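Local coordinates for protein cofilin (Streptomyces griseoflavus, PDB 5IVU) that probably binds actin, as a bacterial member of the ADF/cofilin family of actin-binding proteins, at residues Asp11-Thr16 and Thr38-Glu43; Leu26-Phe31 and Lys44-Val49; Asp61-Ala66 and Asp92-Lys97; Trp65-Leu70 and Leu84-Trp89. All coordinates share one frame; numbering follows the deposited sequence.

Contact 1: Asp11-Thr16 and Thr38-Glu43; sequences DACVET and TEIAVE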
loop_
_atom_site.group_PDB
_atom_site.type_symbol
_atom_site.label_atom_id
_atom_site.label_comp_id
_atom_site.label_asym_id
_atom_site.label_seq_id
_atom_site.Cartn_x
_atom_site.Cartn_y
_atom_site.Cartn_z
ATOM N N ASP A 11 11.662 -2.018 11.367
ATOM C CA ASP A 11 12.277 -3.193 10.714
ATOM C C ASP A 11 11.231 -4.163 10.166
ATOM O O ASP A 11 11.450 -4.791 9.123
ATOM C CB ASP A 11 13.194 -3.964 11.689
ATOM C CG ASP A 11 14.452 -3.196 12.070
ATOM O OD1 ASP A 11 14.970 -2.397 11.255
ATOM O OD2 ASP A 11 14.937 -3.412 13.201
ATOM N N ALA A 12 10.103 -4.266 10.869
ATOM C CA ALA A 12 8.965 -5.107 10.460
ATOM C C ALA A 12 8.347 -4.762 9.091
ATOM O O ALA A 12 7.718 -5.621 8.473
ATOM C CB ALA A 12 7.888 -5.072 11.529
ATOM N N CYS A 13 8.522 -3.522 8.625
ATOM C CA CYS A 13 8.025 -3.116 7.312
ATOM C C CYS A 13 8.678 -3.909 6.177
ATOM O O CYS A 13 7.969 -4.566 5.394
ATOM C CB CYS A 13 8.217 -1.607 7.079
ATOM S SG CYS A 13 7.180 -0.566 8.129
ATOM N N VAL A 14 10.011 -3.853 6.094
ATOM C CA VAL A 14 10.744 -4.588 5.052
ATOM C C VAL A 14 10.595 -6.104 5.242
ATOM O O VAL A 14 10.450 -6.827 4.262
ATOM C CB VAL A 14 12.240 -4.169 4.960
ATOM C CG1 VAL A 14 13.042 -5.132 4.084
ATOM C CG2 VAL A 14 12.372 -2.760 4.396
ATOM N N GLU A 15 10.628 -6.570 6.489
ATOM C CA GLU A 15 10.497 -8.002 6.798
ATOM C C GLU A 15 9.196 -8.584 6.280
ATOM O O GLU A 15 9.212 -9.612 5.609
ATOM C CB GLU A 15 10.586 -8.264 8.308
ATOM C CG GLU A 15 11.991 -8.163 8.890
ATOM C CD GLU A 15 12.023 -8.276 10.412
ATOM O OE1 GLU A 15 11.021 -8.713 11.025
ATOM O OE2 GLU A 15 13.060 -7.921 11.004
ATOM N N THR A 16 8.082 -7.923 6.597
ATOM C CA THR A 16 6.754 -8.385 6.168
ATOM C C THR A 16 6.601 -8.300 4.651
ATOM O O THR A 16 5.942 -9.141 4.041
ATOM C CB THR A 16 5.620 -7.583 6.837
ATOM O OG1 THR A 16 5.882 -7.457 8.233
ATOM C CG2 THR A 16 4.279 -8.280 6.666
ATOM N N THR A 38 6.015 9.583 14.759
ATOM C CA THR A 38 7.446 9.207 14.857
ATOM C C THR A 38 7.966 7.986 14.072
ATOM O O THR A 38 9.163 7.947 13.758
ATOM C CB THR A 38 7.835 8.976 16.336
ATOM O OG1 THR A 38 7.004 7.947 16.896
ATOM C CG2 THR A 38 7.670 10.260 17.139
ATOM N N GLU A 39 7.109 6.995 13.784
ATOM C CA GLU A 39 7.531 5.802 13.028
ATOM C C GLU A 39 6.496 5.303 12.013
ATOM O O GLU A 39 5.285 5.385 12.247
ATOM C CB GLU A 39 7.950 4.658 13.970
ATOM C CG GLU A 39 6.834 3.741 14.479
ATOM C CD GLU A 39 7.332 2.651 15.426
ATOM O OE1 GLU A 39 8.199 2.927 16.286
ATOM O OE2 GLU A 39 6.834 1.511 15.327
ATOM N N ILE A 40 7.000 4.773 10.896
ATOM C CA ILE A 40 6.178 4.062 9.921
ATOM C C ILE A 40 6.141 2.587 10.339
ATOM O O ILE A 40 7.182 1.990 10.610
ATOM C CB ILE A 40 6.739 4.184 8.490
ATOM C CG1 ILE A 40 6.844 5.658 8.063
ATOM C CG2 ILE A 40 5.859 3.414 7.501
ATOM C CD1 ILE A 40 7.764 5.901 6.881
ATOM N N ALA A 41 4.943 2.013 10.383
ATOM C CA ALA A 41 4.724 0.670 10.907
ATOM C C ALA A 41 3.704 -0.067 10.063
ATOM O O ALA A 41 2.977 0.555 9.280
ATOM C CB ALA A 41 4.238 0.745 12.355
ATOM N N VAL A 42 3.651 -1.391 10.249
ATOM C CA VAL A 42 2.660 -2.249 9.609
ATOM C C VAL A 42 1.384 -2.147 10.413
ATOM O O VAL A 42 1.375 -2.526 11.569
ATOM C CB VAL A 42 3.111 -3.733 9.576
ATOM C CG1 VAL A 42 2.013 -4.638 9.006
ATOM C CG2 VAL A 42 4.402 -3.882 8.774
ATOM N N GLU A 43 0.322 -1.613 9.811
ATOM C CA GLU A 43 -1.002 -1.644 10.434
ATOM C C GLU A 43 -1.572 -3.047 10.342
ATOM O O GLU A 43 -2.129 -3.557 11.314
ATOM C CB GLU A 43 -1.972 -0.655 9.778
ATOM C CG GLU A 43 -3.269 -0.467 10.583
ATOM C CD GLU A 43 -4.333 0.348 9.873
ATOM O OE1 GLU A 43 -4.309 0.447 8.636
ATOM O OE2 GLU A 43 -5.214 0.892 10.554
#
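C13 and V42 mark the closest backbone approach, with CA atoms 5.9 Å apart, where the helical segment 11-16 passes strand 39-43 at an axis separation of 7.1 Å and an angle of 44° between the N-to-C directions. No hydrogen bond joins the two segments, and the side chains meet by packing. SG of C13 reaches in over the strand backbone, 3.6 Å from O of I40 and 3.9 Å from CA of A41, whose own CB points away from the helix. SG also touches a branch of I40, with CG2 at 4.2 Å. Next along the strand, V42 aims CB at the helix, and its CG2 lies 3.8 Å from O of A12. That carbonyl is gripped twice, by the backbone N of T16 and by OG1 of T16 at 2.6 Å. Torsion chi1 of -46° sets OG1 beside its own backbone N, facing back along the helix to A12, and within 3.9 Å of V42 CG2. An alanine at T16 would probably cost A12 O its second donor and leave V42 CG2 without its hydroxyl neighbour. Further in, C13 reaches F31 of the adjoining strand and I40 meets L109 of helix 96-112. Helix 11-21 packed on one face of a central mixed sheet that has helices on both faces is characteristic of the ADF-homology fold.

Contact 2: Leu26-Phe31 and Lys44-Val49; sequences LKYIIF and KSSDSV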
loop_
_atom_site.group_PDB
_atom_site.type_symbol
_atom_site.label_atom_id
_atom_site.label_comp_id
_atom_site.label_asym_id
_atom_site.label_seq_id
_atom_site.Cartn_x
_atom_site.Cartn_y
_atom_site.Cartn_z
ATOM N N LEU A 26 0.905 -14.133 2.031
ATOM C CA LEU A 26 0.362 -12.768 2.067
ATOM C C LEU A 26 -0.009 -12.284 0.673
ATOM O O LEU A 26 0.692 -12.564 -0.301
ATOM C CB LEU A 26 1.384 -11.794 2.654
ATOM C CG LEU A 26 1.824 -11.964 4.100
ATOM C CD1 LEU A 26 2.858 -10.909 4.445
ATOM C CD2 LEU A 26 0.637 -11.904 5.053
ATOM N N LYS A 27 -1.125 -11.569 0.591
ATOM C CA LYS A 27 -1.560 -10.938 -0.646
ATOM C C LYS A 27 -1.392 -9.416 -0.580
ATOM O O LYS A 27 -1.086 -8.801 -1.597
ATOM C CB LYS A 27 -3.002 -11.329 -0.946
ATOM C CG LYS A 27 -3.503 -10.957 -2.339
ATOM C CD LYS A 27 -2.881 -11.784 -3.454
ATOM C CE LYS A 27 -3.604 -11.498 -4.764
ATOM N NZ LYS A 27 -2.914 -12.050 -5.961
ATOM N N TYR A 28 -1.578 -8.807 0.596
ATOM C CA TYR A 28 -1.295 -7.369 0.775
ATOM C C TYR A 28 -0.877 -6.961 2.178
ATOM O O TYR A 28 -1.076 -7.701 3.136
ATOM C CB TYR A 28 -2.498 -6.523 0.332
ATOM C CG TYR A 28 -3.746 -6.612 1.191
ATOM C CD1 TYR A 28 -3.903 -5.814 2.321
ATOM C CD2 TYR A 28 -4.797 -7.462 0.834
ATOM C CE1 TYR A 28 -5.053 -5.879 3.088
ATOM C CE2 TYR A 28 -5.955 -7.524 1.589
ATOM C CZ TYR A 28 -6.071 -6.745 2.714
ATOM O OH TYR A 28 -7.209 -6.823 3.450
ATOM N N ILE A 29 -0.303 -5.762 2.273
ATOM C CA ILE A 29 0.143 -5.165 3.539
ATOM C C ILE A 29 -0.331 -3.701 3.590
ATOM O O ILE A 29 -0.208 -2.972 2.602
ATOM C CB ILE A 29 1.688 -5.170 3.670
ATOM C CG1 ILE A 29 2.253 -6.582 3.510
ATOM C CG2 ILE A 29 2.120 -4.584 5.013
ATOM C CD1 ILE A 29 3.766 -6.631 3.424
ATOM N N ILE A 30 -0.849 -3.283 4.748
ATOM C CA ILE A 30 -1.227 -1.890 4.998
ATOM C C ILE A 30 -0.221 -1.263 5.964
ATOM O O ILE A 30 -0.051 -1.750 7.071
ATOM C CB ILE A 30 -2.646 -1.779 5.603
ATOM C CG1 ILE A 30 -3.685 -2.561 4.773
ATOM C CG2 ILE A 30 -3.058 -0.311 5.726
ATOM C CD1 ILE A 30 -4.005 -1.966 3.410
ATOM N N PHE A 31 0.449 -0.197 5.531
ATOM C CA PHE A 31 1.364 0.581 6.383
ATOM C C PHE A 31 0.716 1.896 6.806
ATOM O O PHE A 31 -0.162 2.415 6.109
ATOM C CB PHE A 31 2.664 0.894 5.643
ATOM C CG PHE A 31 3.317 -0.305 5.029
ATOM C CD1 PHE A 31 3.005 -0.701 3.734
ATOM C CD2 PHE A 31 4.252 -1.043 5.747
ATOM C CE1 PHE A 31 3.608 -1.813 3.167
ATOM C CE2 PHE A 31 4.861 -2.155 5.184
ATOM C CZ PHE A 31 4.540 -2.541 3.893
ATOM N N LYS A 44 -1.468 -3.653 9.165
ATOM C CA LYS A 44 -1.851 -5.050 9.013
ATOM C C LYS A 44 -1.376 -5.750 7.747
ATOM O O LYS A 44 -0.930 -5.132 6.789
ATOM C CB LYS A 44 -3.361 -5.245 9.142
ATOM C CG LYS A 44 -4.289 -4.331 8.363
ATOM C CD LYS A 44 -5.780 -4.788 8.476
ATOM C CE LYS A 44 -6.066 -6.289 8.219
ATOM N NZ LYS A 44 -7.515 -6.668 8.177
ATOM N N SER A 45 -1.474 -7.074 7.805
ATOM C CA SER A 45 -1.240 -7.972 6.685
ATOM C C SER A 45 -2.509 -8.775 6.431
ATOM O O SER A 45 -3.364 -8.913 7.305
ATOM C CB SER A 45 -0.107 -8.935 7.017
ATOM O OG SER A 45 1.036 -8.231 7.453
ATOM N N SER A 46 -2.615 -9.315 5.228
ATOM C CA SER A 46 -3.741 -10.156 4.871
ATOM C C SER A 46 -3.323 -11.247 3.910
ATOM O O SER A 46 -2.459 -11.041 3.056
ATOM C CB SER A 46 -4.826 -9.332 4.223
ATOM O OG SER A 46 -5.971 -10.133 3.978
ATOM N N ASP A 47 -3.961 -12.399 4.069
ATOM C CA ASP A 47 -3.814 -13.530 3.160
ATOM C C ASP A 47 -4.949 -13.564 2.150
ATOM O O ASP A 47 -4.985 -14.457 1.303
ATOM C CB ASP A 47 -3.733 -14.866 3.940
ATOM C CG ASP A 47 -4.984 -15.164 4.778
ATOM O OD1 ASP A 47 -5.907 -14.328 4.861
ATOM O OD2 ASP A 47 -5.037 -16.247 5.382
ATOM N N SER A 48 -5.872 -12.602 2.230
ATOM C CA SER A 48 -7.095 -12.640 1.428
ATOM C C SER A 48 -6.831 -12.379 -0.050
ATOM O O SER A 48 -6.183 -11.407 -0.411
ATOM C CB SER A 48 -8.136 -11.625 1.945
ATOM O OG SER A 48 -9.250 -11.551 1.063
ATOM N N VAL A 49 -7.375 -13.245 -0.893
ATOM C CA VAL A 49 -7.307 -13.089 -2.341
ATOM C C VAL A 49 -8.348 -12.059 -2.847
ATOM O O VAL A 49 -8.243 -11.583 -3.980
ATOM C CB VAL A 49 -7.504 -14.469 -3.029
ATOM C CG1 VAL A 49 -8.988 -14.839 -3.138
ATOM C CG2 VAL A 49 -6.824 -14.521 -4.386
#
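S46 lies over one face of the Y28 ring, its CB 3.2 Å from CZ and displaced toward the rim, a CH-pi contact between antiparallel strand neighbours. This is the tight part of the contact. Here S46 N donates to Y28 O at 3.1 Å, and O of S46 receives K27 N at 2.9 Å together with a weak bond from Y28 N, so that K27 and Y28 together face S46 in a classic beta bulge. With CG of Y28 between its backbone N and carbonyl carbon (chi1 69°), the ring lies under S46 CB. The hydroxyl of Y28 bonds to D57, which also forms a salt bridge with K44. An alanine in place of Y28 would probably open a gap beneath S46 CB and leave D57 without this hydroxyl partner. Beyond the bulge, I30 N meets K44 O at 2.8 Å, and the side chains of I30 and K44 lie side by side, CG1 to CG 4.0 Å. S48 N turns back to OG of S46 in an ST turn, and O of S48 still approaches CB of K27 at 3.2 Å. The loose side is exposed D47 and V49: CG2 of V49 is 4.4 Å from CE of K27, whose NZ goes off to D69 O. Backbone bonds and an aromatic face thus secure the pairing of S46 with Y28, whereas the D47-V49 turn beyond it rests on fewer contacts.

Contact 3: Asp61-Ala66 and Asp92-Lys97; sequences DECRWA and DSAKMK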
loop_
_atom_site.group_PDB
_atom_site.type_symbol
_atom_site.label_atom_id
_atom_site.label_comp_id
_atom_site.label_asym_id
_atom_site.label_seq_id
_atom_site.Cartn_x
_atom_site.Cartn_y
_atom_site.Cartn_z
ATOM N N ASP A 61 -11.485 8.096 5.344
ATOM C CA ASP A 61 -11.109 9.446 5.785
ATOM C C ASP A 61 -9.709 9.512 6.440
ATOM O O ASP A 61 -9.444 10.397 7.260
ATOM C CB ASP A 61 -12.197 9.985 6.734
ATOM C CG ASP A 61 -12.371 9.129 7.999
ATOM O OD1 ASP A 61 -11.719 8.064 8.122
ATOM O OD2 ASP A 61 -13.165 9.536 8.875
ATOM N N GLU A 62 -8.829 8.573 6.078
ATOM C CA GLU A 62 -7.447 8.558 6.557
ATOM C C GLU A 62 -6.494 8.115 5.460
ATOM O O GLU A 62 -6.879 7.359 4.573
ATOM C CB GLU A 62 -7.277 7.615 7.742
ATOM C CG GLU A 62 -7.947 8.072 9.024
ATOM C CD GLU A 62 -7.376 7.374 10.247
ATOM O OE1 GLU A 62 -6.180 7.583 10.556
ATOM O OE2 GLU A 62 -8.113 6.610 10.898
ATOM N N CYS A 63 -5.257 8.605 5.527
ATOM C CA CYS A 63 -4.204 8.181 4.611
ATOM C C CYS A 63 -3.566 6.873 5.060
ATOM O O CYS A 63 -3.469 6.585 6.258
ATOM C CB CYS A 63 -3.102 9.234 4.516
ATOM S SG CYS A 63 -3.681 10.899 4.170
ATOM N N ARG A 64 -3.135 6.092 4.074
ATOM C CA ARG A 64 -2.342 4.886 4.302
ATOM C C ARG A 64 -1.370 4.740 3.142
ATOM O O ARG A 64 -1.527 5.390 2.103
ATOM C CB ARG A 64 -3.224 3.617 4.388
ATOM C CG ARG A 64 -4.141 3.530 5.596
ATOM C CD ARG A 64 -3.391 3.304 6.903
ATOM N NE ARG A 64 -3.807 4.230 7.967
ATOM C CZ ARG A 64 -4.816 4.056 8.826
ATOM N NH1 ARG A 64 -5.585 2.976 8.804
ATOM N NH2 ARG A 64 -5.070 4.988 9.727
ATOM N N TRP A 65 -0.362 3.896 3.340
ATOM C CA TRP A 65 0.339 3.256 2.228
ATOM C C TRP A 65 -0.016 1.778 2.229
ATOM O O TRP A 65 -0.421 1.230 3.250
ATOM C CB TRP A 65 1.856 3.401 2.332
ATOM C CG TRP A 65 2.346 4.789 2.558
ATOM C CD1 TRP A 65 2.469 5.776 1.632
ATOM C CD2 TRP A 65 2.816 5.331 3.788
ATOM N NE1 TRP A 65 2.968 6.906 2.214
ATOM C CE2 TRP A 65 3.194 6.659 3.540
ATOM C CE3 TRP A 65 2.956 4.817 5.083
ATOM C CZ2 TRP A 65 3.705 7.497 4.537
ATOM C CZ3 TRP A 65 3.460 5.653 6.083
ATOM C CH2 TRP A 65 3.826 6.978 5.795
ATOM N N ALA A 66 0.136 1.138 1.079
ATOM C CA ALA A 66 -0.066 -0.300 1.002
ATOM C C ALA A 66 0.786 -0.892 -0.080
ATOM O O ALA A 66 1.214 -0.187 -0.991
ATOM C CB ALA A 66 -1.518 -0.626 0.740
ATOM N N ASP A 92 -9.623 12.600 -0.172
ATOM C CA ASP A 92 -9.934 14.023 -0.029
ATOM C C ASP A 92 -10.396 14.403 1.387
ATOM O O ASP A 92 -9.978 15.429 1.925
ATOM C CB ASP A 92 -11.004 14.444 -1.054
ATOM C CG ASP A 92 -10.543 14.272 -2.513
ATOM O OD1 ASP A 92 -9.329 14.112 -2.760
ATOM O OD2 ASP A 92 -11.412 14.288 -3.414
ATOM N N SER A 93 -11.228 13.558 1.993
ATOM C CA SER A 93 -11.782 13.823 3.324
ATOM C C SER A 93 -10.805 13.641 4.494
ATOM O O SER A 93 -11.151 13.975 5.626
ATOM C CB SER A 93 -13.015 12.947 3.554
ATOM O OG SER A 93 -12.685 11.584 3.395
ATOM N N ALA A 94 -9.618 13.087 4.245
ATOM C CA ALA A 94 -8.570 13.020 5.267
ATOM C C ALA A 94 -8.083 14.420 5.620
ATOM O O ALA A 94 -8.092 15.314 4.778
ATOM C CB ALA A 94 -7.403 12.169 4.790
ATOM N N LYS A 95 -7.654 14.594 6.864
ATOM C CA LYS A 95 -7.139 15.881 7.326
ATOM C C LYS A 95 -5.846 16.236 6.588
ATOM O O LYS A 95 -5.032 15.357 6.280
ATOM C CB LYS A 95 -6.897 15.860 8.843
ATOM C CG LYS A 95 -8.154 15.678 9.678
ATOM C CD LYS A 95 -9.014 16.903 9.775
ATOM C CE LYS A 95 -10.500 16.565 9.948
ATOM N NZ LYS A 95 -10.783 15.861 11.235
ATOM N N MET A 96 -5.659 17.521 6.312
ATOM C CA MET A 96 -4.479 17.996 5.580
ATOM C C MET A 96 -3.163 17.783 6.342
ATOM O O MET A 96 -2.152 17.439 5.736
ATOM C CB MET A 96 -4.647 19.475 5.243
ATOM C CG MET A 96 -3.548 20.068 4.394
ATOM S SD MET A 96 -3.515 21.844 4.573
ATOM C CE MET A 96 -3.435 22.063 6.345
ATOM N N LYS A 97 -3.191 17.987 7.660
ATOM C CA LYS A 97 -2.051 17.683 8.537
ATOM C C LYS A 97 -1.563 16.240 8.360
ATOM O O LYS A 97 -0.357 15.986 8.366
ATOM C CB LYS A 97 -2.442 17.930 10.002
ATOM C CG LYS A 97 -1.348 17.668 11.038
ATOM C CD LYS A 97 -1.849 17.975 12.448
ATOM C CE LYS A 97 -0.992 17.313 13.522
ATOM N NZ LYS A 97 -1.517 17.560 14.897
#
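D61 and A94 face each other across the closest backbone approach, CA to CA 4.4 Å, where the loop leading into strand 64-72 runs past the turn leading into helix 96-112. No hydrogen bond joins the two segments. In its place, CA of A94 directs its hydrogen at O of D61, 3.4 Å away with an angle of 144° at the hydrogen. The methyl group of A94 points into the other segment: its CB rests 3.7 Å from O of D61, 4.0 Å from CA of E62 and equally 4.0 Å from SG of C63. A chi1 of -51° at C63 sets SG beside its own backbone N, where it meets this methyl. The segment 92-97 delivers the chain from strand 81-89 to helix 96-112, with K95 as N-cap residue; in ADF/cofilin relatives the corresponding long helix takes part in actin binding, and it may do so here. On the outer, exposed side, S93 carries OG between its backbone N and carbonyl carbon, chi1 57°, and that oxygen lies 3.6 Å from CA of D61 and 3.7 Å from its CB. The loop is tied to the first turn of the helix through Q98, whose side chain accepts from C63 N and donates to OE1 of E62. The same carboxylate oxygen takes NH2 of R64 in a salt bridge of 2.9 Å, while NH1 of R64 pairs with E43 on the strand 39-46. The buried sulfur of C63 also has helix residues K99 and Y102 as neighbours.

Contact 4: Trp65-Leu70 and Leu84-Trp89; sequences WAVYDL and LTFVSW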
loop_
_atom_site.group_PDB
_atom_site.type_symbol
_atom_site.label_atom_id
_atom_site.label_comp_id
_atom_site.label_asym_id
_atom_site.label_seq_id
_atom_site.Cartn_x
_atom_site.Cartn_y
_atom_site.Cartn_z
ATOM N N TRP A 65 -0.362 3.896 3.340
ATOM C CA TRP A 65 0.339 3.256 2.228
ATOM C C TRP A 65 -0.016 1.778 2.229
ATOM O O TRP A 65 -0.421 1.230 3.250
ATOM C CB TRP A 65 1.856 3.401 2.332
ATOM C CG TRP A 65 2.346 4.789 2.558
ATOM C CD1 TRP A 65 2.469 5.776 1.632
ATOM C CD2 TRP A 65 2.816 5.331 3.788
ATOM N NE1 TRP A 65 2.968 6.906 2.214
ATOM C CE2 TRP A 65 3.194 6.659 3.540
ATOM C CE3 TRP A 65 2.956 4.817 5.083
ATOM C CZ2 TRP A 65 3.705 7.497 4.537
ATOM C CZ3 TRP A 65 3.460 5.653 6.083
ATOM C CH2 TRP A 65 3.826 6.978 5.795
ATOM N N ALA A 66 0.136 1.138 1.079
ATOM C CA ALA A 66 -0.066 -0.300 1.002
ATOM C C ALA A 66 0.786 -0.892 -0.080
ATOM O O ALA A 66 1.214 -0.187 -0.991
ATOM C CB ALA A 66 -1.518 -0.626 0.740
ATOM N N VAL A 67 1.029 -2.193 0.038
ATOM C CA VAL A 67 1.568 -2.989 -1.055
ATOM C C VAL A 67 0.563 -4.099 -1.353
ATOM O O VAL A 67 0.023 -4.708 -0.432
ATOM C CB VAL A 67 2.958 -3.558 -0.721
ATOM C CG1 VAL A 67 3.398 -4.564 -1.773
ATOM C CG2 VAL A 67 3.961 -2.418 -0.634
ATOM N N TYR A 68 0.304 -4.325 -2.643
ATOM C CA TYR A 68 -0.634 -5.341 -3.091
ATOM C C TYR A 68 0.038 -6.200 -4.151
ATOM O O TYR A 68 0.637 -5.676 -5.086
ATOM C CB TYR A 68 -1.915 -4.701 -3.670
ATOM C CG TYR A 68 -3.044 -5.698 -3.773
ATOM C CD1 TYR A 68 -3.178 -6.518 -4.896
ATOM C CD2 TYR A 68 -3.952 -5.858 -2.728
ATOM C CE1 TYR A 68 -4.197 -7.457 -4.984
ATOM C CE2 TYR A 68 -4.974 -6.790 -2.807
ATOM C CZ TYR A 68 -5.091 -7.595 -3.932
ATOM O OH TYR A 68 -6.098 -8.527 -4.033
ATOM N N ASP A 69 -0.063 -7.516 -3.995
ATOM C CA ASP A 69 0.501 -8.452 -4.956
ATOM C C ASP A 69 -0.551 -8.687 -6.028
ATOM O O ASP A 69 -1.353 -9.608 -5.944
ATOM C CB ASP A 69 0.934 -9.756 -4.273
ATOM C CG ASP A 69 1.688 -10.691 -5.210
ATOM O OD1 ASP A 69 2.288 -10.221 -6.215
ATOM O OD2 ASP A 69 1.665 -11.915 -4.954
ATOM N N LEU A 70 -0.535 -7.825 -7.038
ATOM C CA LEU A 70 -1.581 -7.774 -8.042
ATOM C C LEU A 70 -1.373 -8.839 -9.100
ATOM O O LEU A 70 -0.341 -8.863 -9.754
ATOM C CB LEU A 70 -1.589 -6.393 -8.701
ATOM C CG LEU A 70 -2.786 -6.034 -9.576
ATOM C CD1 LEU A 70 -4.020 -5.770 -8.734
ATOM C CD2 LEU A 70 -2.441 -4.823 -10.419
ATOM N N LEU A 84 3.977 -6.303 -8.013
ATOM C CA LEU A 84 3.959 -5.706 -6.689
ATOM C C LEU A 84 3.622 -4.222 -6.874
ATOM O O LEU A 84 4.342 -3.492 -7.559
ATOM C CB LEU A 84 5.311 -5.891 -5.983
ATOM C CG LEU A 84 5.716 -7.361 -5.753
ATOM C CD1 LEU A 84 7.221 -7.526 -5.628
ATOM C CD2 LEU A 84 5.012 -7.939 -4.537
ATOM N N THR A 85 2.525 -3.805 -6.254
ATOM C CA THR A 85 1.931 -2.501 -6.457
ATOM C C THR A 85 1.957 -1.684 -5.168
ATOM O O THR A 85 1.382 -2.096 -4.171
ATOM C CB THR A 85 0.464 -2.657 -6.913
ATOM O OG1 THR A 85 0.400 -3.524 -8.053
ATOM C CG2 THR A 85 -0.152 -1.305 -7.243
ATOM N N PHE A 86 2.645 -0.542 -5.196
ATOM C CA PHE A 86 2.641 0.421 -4.093
ATOM C C PHE A 86 1.501 1.406 -4.288
ATOM O O PHE A 86 1.285 1.895 -5.391
ATOM C CB PHE A 86 3.967 1.171 -4.038
ATOM C CG PHE A 86 4.150 1.988 -2.793
ATOM C CD1 PHE A 86 4.642 1.409 -1.632
ATOM C CD2 PHE A 86 3.842 3.338 -2.785
ATOM C CE1 PHE A 86 4.826 2.163 -0.484
ATOM C CE2 PHE A 86 4.020 4.100 -1.643
ATOM C CZ PHE A 86 4.513 3.510 -0.487
ATOM N N VAL A 87 0.773 1.676 -3.214
ATOM C CA VAL A 87 -0.418 2.504 -3.241
ATOM C C VAL A 87 -0.233 3.594 -2.197
ATOM O O VAL A 87 -0.070 3.283 -1.022
ATOM C CB VAL A 87 -1.681 1.681 -2.873
ATOM C CG1 VAL A 87 -2.921 2.569 -2.763
ATOM C CG2 VAL A 87 -1.913 0.576 -3.895
ATOM N N SER A 88 -0.250 4.854 -2.620
ATOM C CA SER A 88 -0.379 5.965 -1.692
ATOM C C SER A 88 -1.861 6.319 -1.618
ATOM O O SER A 88 -2.443 6.759 -2.607
ATOM C CB SER A 88 0.431 7.166 -2.155
ATOM O OG SER A 88 1.797 6.832 -2.229
ATOM N N TRP A 89 -2.470 6.079 -0.458
ATOM C CA TRP A 89 -3.879 6.364 -0.246
ATOM C C TRP A 89 -3.971 7.715 0.450
ATOM O O TRP A 89 -3.455 7.894 1.550
ATOM C CB TRP A 89 -4.523 5.246 0.572
ATOM C CG TRP A 89 -5.969 5.431 0.891
ATOM C CD1 TRP A 89 -6.529 5.470 2.129
ATOM C CD2 TRP A 89 -7.039 5.598 -0.041
ATOM N NE1 TRP A 89 -7.882 5.660 2.035
ATOM C CE2 TRP A 89 -8.224 5.738 0.711
ATOM C CE3 TRP A 89 -7.112 5.643 -1.443
ATOM C CZ2 TRP A 89 -9.472 5.911 0.114
ATOM C CZ3 TRP A 89 -8.354 5.821 -2.039
ATOM C CH2 TRP A 89 -9.519 5.948 -1.258
#
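The first torsions bring W65 and F86 together: chi1 of -51° keeps CG of W65 beside its backbone N, whereas chi1 of -169° sends CG of F86 anti to its own. The two side chains run side by side, pointing the same way, and CD1 of W65 comes 3.7 Å from CZ of F86, the five-membered ring of W65 oblique to the F86 ring at 31°. OG of S88 approaches the tryptophan at its edge, near the ring plane. V67 crosses the phenylalanine at about a right angle, CG2 to CD1 4.0 Å. The antiparallel strands are laced by backbone bonds at two hydrogen-bonded pairs: A66 N to V87 O at 3.0 Å with its return bond, and Y68 N to T85 O at 2.9 Å likewise. Between them CA of V67 offers a further C-H contact to T85 O. The opposite face carries A66 and V87, CB to CB 4.3 Å, then Y68 and T85. At the end of the strand segment, L70 follows D69, the centre of an inverse gamma turn, and CB of L70 lies 3.6 Å from OG1 of T85, a hydroxyl bonded to K83 O. Helices cover both faces: Y17 and L109 lie against the W65-V67 side, and F54 of helix 51-57 meets Y68. Main-chain polar groups of alternate residues therefore pair within the hairpin, those of W65, V67 and D69 bond to F31, I29 and K27, and the side chains of W65, V67 and F86 are buried against helices and loops.

How the contacts relate
All four contacts meet on one mixed sheet, in which strands 39-46, 28-33, 64-72 and 81-89 are successive neighbours. Along the chain contacts 1 and 2 interleave and share strand 39-46, their centres about 13 Å apart. Contacts 3 and 4 follow, both using strand 64-72 and sharing W65 and A66, with centres about 15 Å apart. Contacts 2 and 4 are the two hairpins, about 10 Å from each other between centres, and probable backbone bonds between strands 28-33 and 64-72 join them. Contact 1 lays helix 11-21 on the sheet, and contact 3 lies where the chain enters helix 96-112; both helices lie on the same sheet.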